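Local coordinates for glycerate kinase, putative (Thermotoga maritima, PDB 2B8N), which catalyses the ATP-dependent phosphorylation of D-glycerate to 2-phosphoglycerate in the breakdown of serine via 3-hydroxypyruvate, at residues 82-85 with 86-89; 221-224 with 225-229; 308-311 with 312-316. All coordinates share one frame; numbering follows the deposited sequence.

Contact 1 of 3, residues 82-85 with 86-89; sequences VTKY and GHSE
The side chain of Lys-84 lies over one face of the His-87 imidazole, the two running side by side in the same direction. Lys-84 CB sits 3.4 Å from the ring centroid and 11° off the ring normal, a CH-pi contact, while Lys-84 CD reaches on to 3.5 Å from His-87 NE2. Bends at chi3 (78°) and chi4 (66°) carry the ammonium group off to His-102, leaving CB and CD, not the charge, against the ring. Beneath this overlap is a type II beta turn from Lys-84 to His-87, closed by His-87 N donating to Lys-84 O at 3.0 Å. Gly-86 suits the third position of the turn, where positive phi is needed and a side chain would strike Tyr-85 O. His-87 ND1 adds a second link, donating to Tyr-85 O over 3.1 Å from above the carbonyl plane. The CB of His-87 also rests 3.5 Å from Thr-83 CG2. With an alanine in place of His-87, the Tyr-85 carbonyl would probably lose its side-chain donor and the Lys-84 methylenes the flat surface they rest on. The turn leads out of strand 76-84, which runs between strands 52-57 and 96-100 of the parallel sheet; Thr-83 OG1 bonds to Gly-58 O, Ser-88 OG bonds to Glu-99 on strand 96-100, and Trp-62 of helix 61-72 packs against Ser-88 and Glu-89.

Contact 2 of 3, residues 221-224 with 225-229; sequences TSED and ALKVL
Asp-224 OD2 is gripped by two donors of Thr-221: the backbone N at 2.7 Å and, more weakly, the hydroxyl OG1 at 3.0 Å. The backbone N approaches on the anti side of the carboxylate, 28° out of its plane. In return Asp-224 N donates to Thr-221 OG1 over 3.0 Å at 163°, and this exchange of side chain for main chain is a capping box at the start of helix 222-231. A threonine suits the N-cap because its hydroxyl can accept from an amide of the first turn, and the aspartate carboxylate probably also interacts favourably with the positive end of the helix. From there the regular pattern takes over, beginning with Ala-225 N to Thr-221 O at 3.1 Å. On the outer side Glu-223, its CG anti to the backbone N (chi1 -168°), extends alongside Lys-227, and Glu-223 OE2 touches Lys-227 CE at 3.5 Å. The charges themselves stay beyond salt-bridge range, with Glu-223 OE2 and Lys-227 NZ 4.6 Å apart. Val-228 lays CG2 against Asp-224 O at 3.3 Å. Small and apolar residues face inward: Ala-225 fits against Thr-172 of helix 167-175 and Ile-244 of helix 238-244, Val-228 meets Val-173 and also Leu-160 of helix 150-162, and Leu-229 packs on Leu-156 of that helix.

Contact 3 of 3, residues 308-311 with 312-316; sequences FKDR and PLKKP
The carboxylate of Asp-310 has a donor from Lys-315 on each face, and both use OD1. The backbone N of Lys-315 meets Asp-310 OD1 on the syn side at 2.8 Å, 32° out of the plane, whereas Lys-315 NZ stands steeply above the opposite face, 2.7 Å from the same OD1, and adds a salt bridge. The two bonds to OD1 close the turn between helix 292-309 and strand 317-323, the return half of a beta-alpha-beta crossover that starts from the neighbouring parallel strand 280-285. Asp-310 is the first residue to leave helical geometry, with a phi of 60°, and the redirected chain lets its carboxylate accept an amide five residues on. An aspartate suits the place because its short side chain can bind that amide and a positive charge together. Lys-315 provides the charge by curling back: bends at chi3 and chi4 bring NZ round to the face away from the amide, and Lys-315 CG passes 3.4 Å from Asp-310 OD1. Two donors on opposite faces of OD1 would probably limit the turning of the carboxylate although the turn is at the surface. Pro-312 follows a cis peptide and leans on Ile-302 and Val-306 of the helix, while Arg-311 sends its guanidinium back to a salt bridge with Glu-305. A second cis peptide precedes Pro-316, whose backbone bonds with Asn-280. Lys-314 lies beside the carboxylate with both CA and CB, its CA 3.3 Å from Asp-310 OD1 and its CB 3.6 Å from Asp-310 OD2.

Overall arrangement
The three local contacts come in series along the chain and touch nowhere. Contact 1 leads out of strand 76-84 of the six-stranded parallel sheet; contact 2 opens helix 222-231, which lies between strands 193-199 and 255-261 of that sheet in chain order. Their centres are 35 Å apart, and both belong to the same half of the molecule. Contact 3 belongs to the other half, joining helix 292-309 to strand 317-323 of the mixed sheet; its centre is 46 Å from that of contact 1, across the middle of the chain, and 53 Å from that of contact 2. The kinase is thus built on two separate beta-sheets, one parallel and one mixed, each with helices around it and its own local turns and caps.

Contact 1 of 3, residues 82-85 with 86-89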
# COMPACT_ATOMS: atom_id res chain seq x y z
N VAL A 82 -0.70 16.99 3.60
CA VAL A 82 -0.81 16.94 2.13
C VAL A 82 -1.40 15.57 1.72
O VAL A 82 -0.85 14.53 2.04
CB VAL A 82 0.55 17.15 1.42
CG1 VAL A 82 0.35 17.32 -0.10
CG2 VAL A 82 1.27 18.35 1.96
N THR A 83 -2.53 15.57 1.02
CA THR A 83 -3.15 14.30 0.62
C THR A 83 -3.74 14.47 -0.79
O THR A 83 -3.58 15.51 -1.40
CB THR A 83 -4.18 13.79 1.70
OG1 THR A 83 -4.53 12.42 1.48
CG2 THR A 83 -5.44 14.64 1.72
N LYS A 84 -4.36 13.42 -1.31
CA LYS A 84 -5.01 13.47 -2.62
C LYS A 84 -6.21 14.44 -2.63
O LYS A 84 -6.89 14.62 -1.62
CB LYS A 84 -5.54 12.07 -3.00
CG LYS A 84 -4.56 11.16 -3.71
CD LYS A 84 -5.19 9.80 -3.99
CE LYS A 84 -6.12 9.83 -5.19
NZ LYS A 84 -5.38 10.11 -6.42
N TYR A 85 -6.49 15.03 -3.78
CA TYR A 85 -7.69 15.85 -3.90
C TYR A 85 -8.90 15.06 -3.38
O TYR A 85 -9.07 13.87 -3.68
CB TYR A 85 -7.92 16.35 -5.35
CG TYR A 85 -6.76 17.17 -5.85
CD1 TYR A 85 -6.24 18.20 -5.07
CD2 TYR A 85 -6.15 16.91 -7.07
CE1 TYR A 85 -5.16 18.93 -5.48
CE2 TYR A 85 -5.06 17.66 -7.50
CZ TYR A 85 -4.57 18.67 -6.68
OH TYR A 85 -3.49 19.45 -7.03
N GLY A 86 -9.71 15.73 -2.58
CA GLY A 86 -10.96 15.17 -2.07
C GLY A 86 -10.83 14.26 -0.87
O GLY A 86 -11.83 13.70 -0.41
N HIS A 87 -9.61 14.12 -0.34
CA HIS A 87 -9.34 13.16 0.71
C HIS A 87 -9.33 13.76 2.09
O HIS A 87 -9.53 13.06 3.09
CB HIS A 87 -7.98 12.50 0.48
CG HIS A 87 -8.00 11.36 -0.50
ND1 HIS A 87 -8.59 11.45 -1.73
CD2 HIS A 87 -7.47 10.12 -0.42
CE1 HIS A 87 -8.44 10.31 -2.37
NE2 HIS A 87 -7.77 9.48 -1.60
N SER A 88 -9.04 15.05 2.19
CA SER A 88 -9.01 15.70 3.49
C SER A 88 -10.44 15.91 3.98
O SER A 88 -11.35 16.11 3.18
CB SER A 88 -8.22 17.01 3.45
OG SER A 88 -8.89 18.05 2.77
N GLU A 89 -10.61 15.86 5.30
CA GLU A 89 -11.94 15.89 5.92
C GLU A 89 -12.12 17.08 6.87
O GLU A 89 -12.77 16.96 7.90
CB GLU A 89 -12.18 14.57 6.67
CG GLU A 89 -12.15 13.34 5.79
CD GLU A 89 -12.41 12.08 6.58
OE1 GLU A 89 -13.47 12.02 7.25
OE2 GLU A 89 -11.57 11.15 6.56

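Contact 2 of 3, residues 221-224 with 225-229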
# COMPACT_ATOMS: atom_id res chain seq x y z
N THR A 221 24.55 6.67 -6.73
CA THR A 221 25.41 7.82 -6.96
C THR A 221 24.91 8.65 -8.15
O THR A 221 24.04 8.21 -8.91
CB THR A 221 26.89 7.37 -7.21
OG1 THR A 221 27.02 6.76 -8.49
CG2 THR A 221 27.31 6.36 -6.17
N SER A 222 25.47 9.85 -8.29
CA SER A 222 25.26 10.68 -9.48
C SER A 222 25.65 9.91 -10.74
O SER A 222 24.94 9.93 -11.73
CB SER A 222 26.08 11.97 -9.41
OG SER A 222 25.69 12.79 -8.32
N GLU A 223 26.78 9.22 -10.67
CA GLU A 223 27.23 8.37 -11.77
C GLU A 223 26.15 7.34 -12.14
O GLU A 223 25.82 7.17 -13.31
CB GLU A 223 28.56 7.67 -11.43
CG GLU A 223 29.26 6.99 -12.62
CD GLU A 223 30.49 6.22 -12.19
OE1 GLU A 223 30.79 6.15 -10.98
OE2 GLU A 223 31.18 5.68 -13.07
N ASP A 224 25.60 6.67 -11.15
CA ASP A 224 24.53 5.70 -11.40
C ASP A 224 23.37 6.37 -12.16
O ASP A 224 22.88 5.85 -13.14
CB ASP A 224 24.02 5.07 -10.09
CG ASP A 224 25.10 4.30 -9.36
OD1 ASP A 224 25.89 3.62 -10.04
OD2 ASP A 224 25.19 4.38 -8.11
N ALA A 225 22.97 7.55 -11.72
CA ALA A 225 21.81 8.22 -12.34
C ALA A 225 22.06 8.51 -13.83
O ALA A 225 21.21 8.23 -14.68
CB ALA A 225 21.48 9.48 -11.61
N LEU A 226 23.23 9.05 -14.13
CA LEU A 226 23.59 9.38 -15.51
C LEU A 226 23.77 8.15 -16.41
O LEU A 226 23.45 8.19 -17.59
CB LEU A 226 24.87 10.22 -15.50
CG LEU A 226 24.76 11.58 -14.80
CD1 LEU A 226 26.10 12.34 -14.88
CD2 LEU A 226 23.63 12.43 -15.38
N LYS A 227 24.30 7.06 -15.85
CA LYS A 227 24.43 5.80 -16.58
C LYS A 227 23.08 5.17 -16.92
O LYS A 227 22.94 4.53 -17.96
CB LYS A 227 25.28 4.82 -15.78
CG LYS A 227 26.71 5.26 -15.68
CD LYS A 227 27.64 4.11 -15.35
CE LYS A 227 29.08 4.51 -15.68
NZ LYS A 227 29.27 4.85 -17.14
N VAL A 228 22.08 5.36 -16.06
CA VAL A 228 20.73 4.90 -16.36
C VAL A 228 20.18 5.59 -17.60
O VAL A 228 19.78 4.92 -18.55
CB VAL A 228 19.76 5.12 -15.21
CG1 VAL A 228 18.31 4.83 -15.67
CG2 VAL A 228 20.17 4.24 -14.04
N LEU A 229 20.19 6.92 -17.59
CA LEU A 229 19.73 7.72 -18.72
C LEU A 229 20.45 7.38 -20.02
O LEU A 229 19.81 7.22 -21.07
CB LEU A 229 19.89 9.21 -18.42
CG LEU A 229 19.03 9.75 -17.27
CD1 LEU A 229 19.42 11.19 -16.96
CD2 LEU A 229 17.55 9.64 -17.60

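Contact 3 of 3, residues 308-311 with 312-316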
# COMPACT_ATOMS: atom_id res chain seq x y z
N PHE A 308 -9.30 -33.11 3.01
CA PHE A 308 -9.25 -34.58 2.87
C PHE A 308 -8.15 -35.26 3.63
O PHE A 308 -8.26 -36.44 3.89
CB PHE A 308 -9.16 -34.98 1.38
CG PHE A 308 -10.34 -34.52 0.60
CD1 PHE A 308 -11.59 -35.09 0.82
CD2 PHE A 308 -10.23 -33.46 -0.28
CE1 PHE A 308 -12.70 -34.64 0.15
CE2 PHE A 308 -11.34 -33.01 -0.97
CZ PHE A 308 -12.58 -33.60 -0.76
N LYS A 309 -7.06 -34.55 3.94
CA LYS A 309 -5.95 -35.18 4.66
C LYS A 309 -5.62 -34.49 5.98
O LYS A 309 -4.76 -34.96 6.71
CB LYS A 309 -4.71 -35.22 3.77
CG LYS A 309 -4.93 -35.94 2.45
CD LYS A 309 -4.93 -37.44 2.64
CE LYS A 309 -5.62 -38.13 1.47
NZ LYS A 309 -5.12 -39.52 1.22
N ASP A 310 -6.29 -33.41 6.31
CA ASP A 310 -6.11 -32.78 7.61
C ASP A 310 -4.67 -32.31 7.85
O ASP A 310 -4.17 -32.36 8.97
CB ASP A 310 -6.57 -33.73 8.73
CG ASP A 310 -7.51 -33.07 9.69
OD1 ASP A 310 -8.17 -32.07 9.32
OD2 ASP A 310 -7.61 -33.56 10.81
N ARG A 311 -4.03 -31.84 6.79
CA ARG A 311 -2.73 -31.18 6.92
C ARG A 311 -2.67 -30.17 5.78
O ARG A 311 -3.39 -30.33 4.80
CB ARG A 311 -1.61 -32.23 6.85
CG ARG A 311 -1.32 -32.73 5.45
CD ARG A 311 -1.09 -34.22 5.37
NE ARG A 311 -1.27 -34.65 3.97
CZ ARG A 311 -0.84 -35.80 3.44
NH1 ARG A 311 -0.19 -36.68 4.19
NH2 ARG A 311 -1.07 -36.07 2.16
N PRO A 312 -1.85 -29.11 5.91
CA PRO A 312 -0.93 -28.75 6.97
C PRO A 312 -1.61 -28.24 8.24
O PRO A 312 -0.91 -27.98 9.20
CB PRO A 312 -0.10 -27.64 6.31
CG PRO A 312 -1.04 -26.97 5.43
CD PRO A 312 -1.85 -28.09 4.84
N LEU A 313 -2.93 -28.09 8.25
CA LEU A 313 -3.69 -27.80 9.48
C LEU A 313 -4.86 -28.78 9.61
O LEU A 313 -5.38 -29.26 8.60
CB LEU A 313 -4.28 -26.39 9.48
CG LEU A 313 -3.38 -25.15 9.51
CD1 LEU A 313 -4.18 -23.93 9.06
CD2 LEU A 313 -2.81 -24.91 10.87
N LYS A 314 -5.25 -29.06 10.85
CA LYS A 314 -6.38 -29.93 11.12
C LYS A 314 -7.63 -29.07 11.16
O LYS A 314 -7.59 -27.92 11.62
CB LYS A 314 -6.21 -30.64 12.46
CG LYS A 314 -4.92 -31.39 12.61
CD LYS A 314 -4.90 -32.31 13.83
CE LYS A 314 -4.97 -31.55 15.20
NZ LYS A 314 -4.22 -30.24 15.30
N LYS A 315 -8.73 -29.65 10.70
CA LYS A 315 -10.03 -29.00 10.76
C LYS A 315 -10.49 -28.87 12.22
O LYS A 315 -10.35 -29.80 13.00
CB LYS A 315 -11.09 -29.82 10.00
CG LYS A 315 -10.85 -30.08 8.51
CD LYS A 315 -11.91 -31.07 8.00
CE LYS A 315 -11.29 -32.26 7.31
NZ LYS A 315 -10.40 -33.06 8.18
N PRO A 316 -11.08 -27.73 12.59
CA PRO A 316 -11.44 -26.58 11.75
C PRO A 316 -10.23 -25.70 11.51
O PRO A 316 -9.56 -25.31 12.46
CB PRO A 316 -12.49 -25.85 12.60
CG PRO A 316 -12.55 -26.54 13.89
CD PRO A 316 -11.43 -27.50 13.99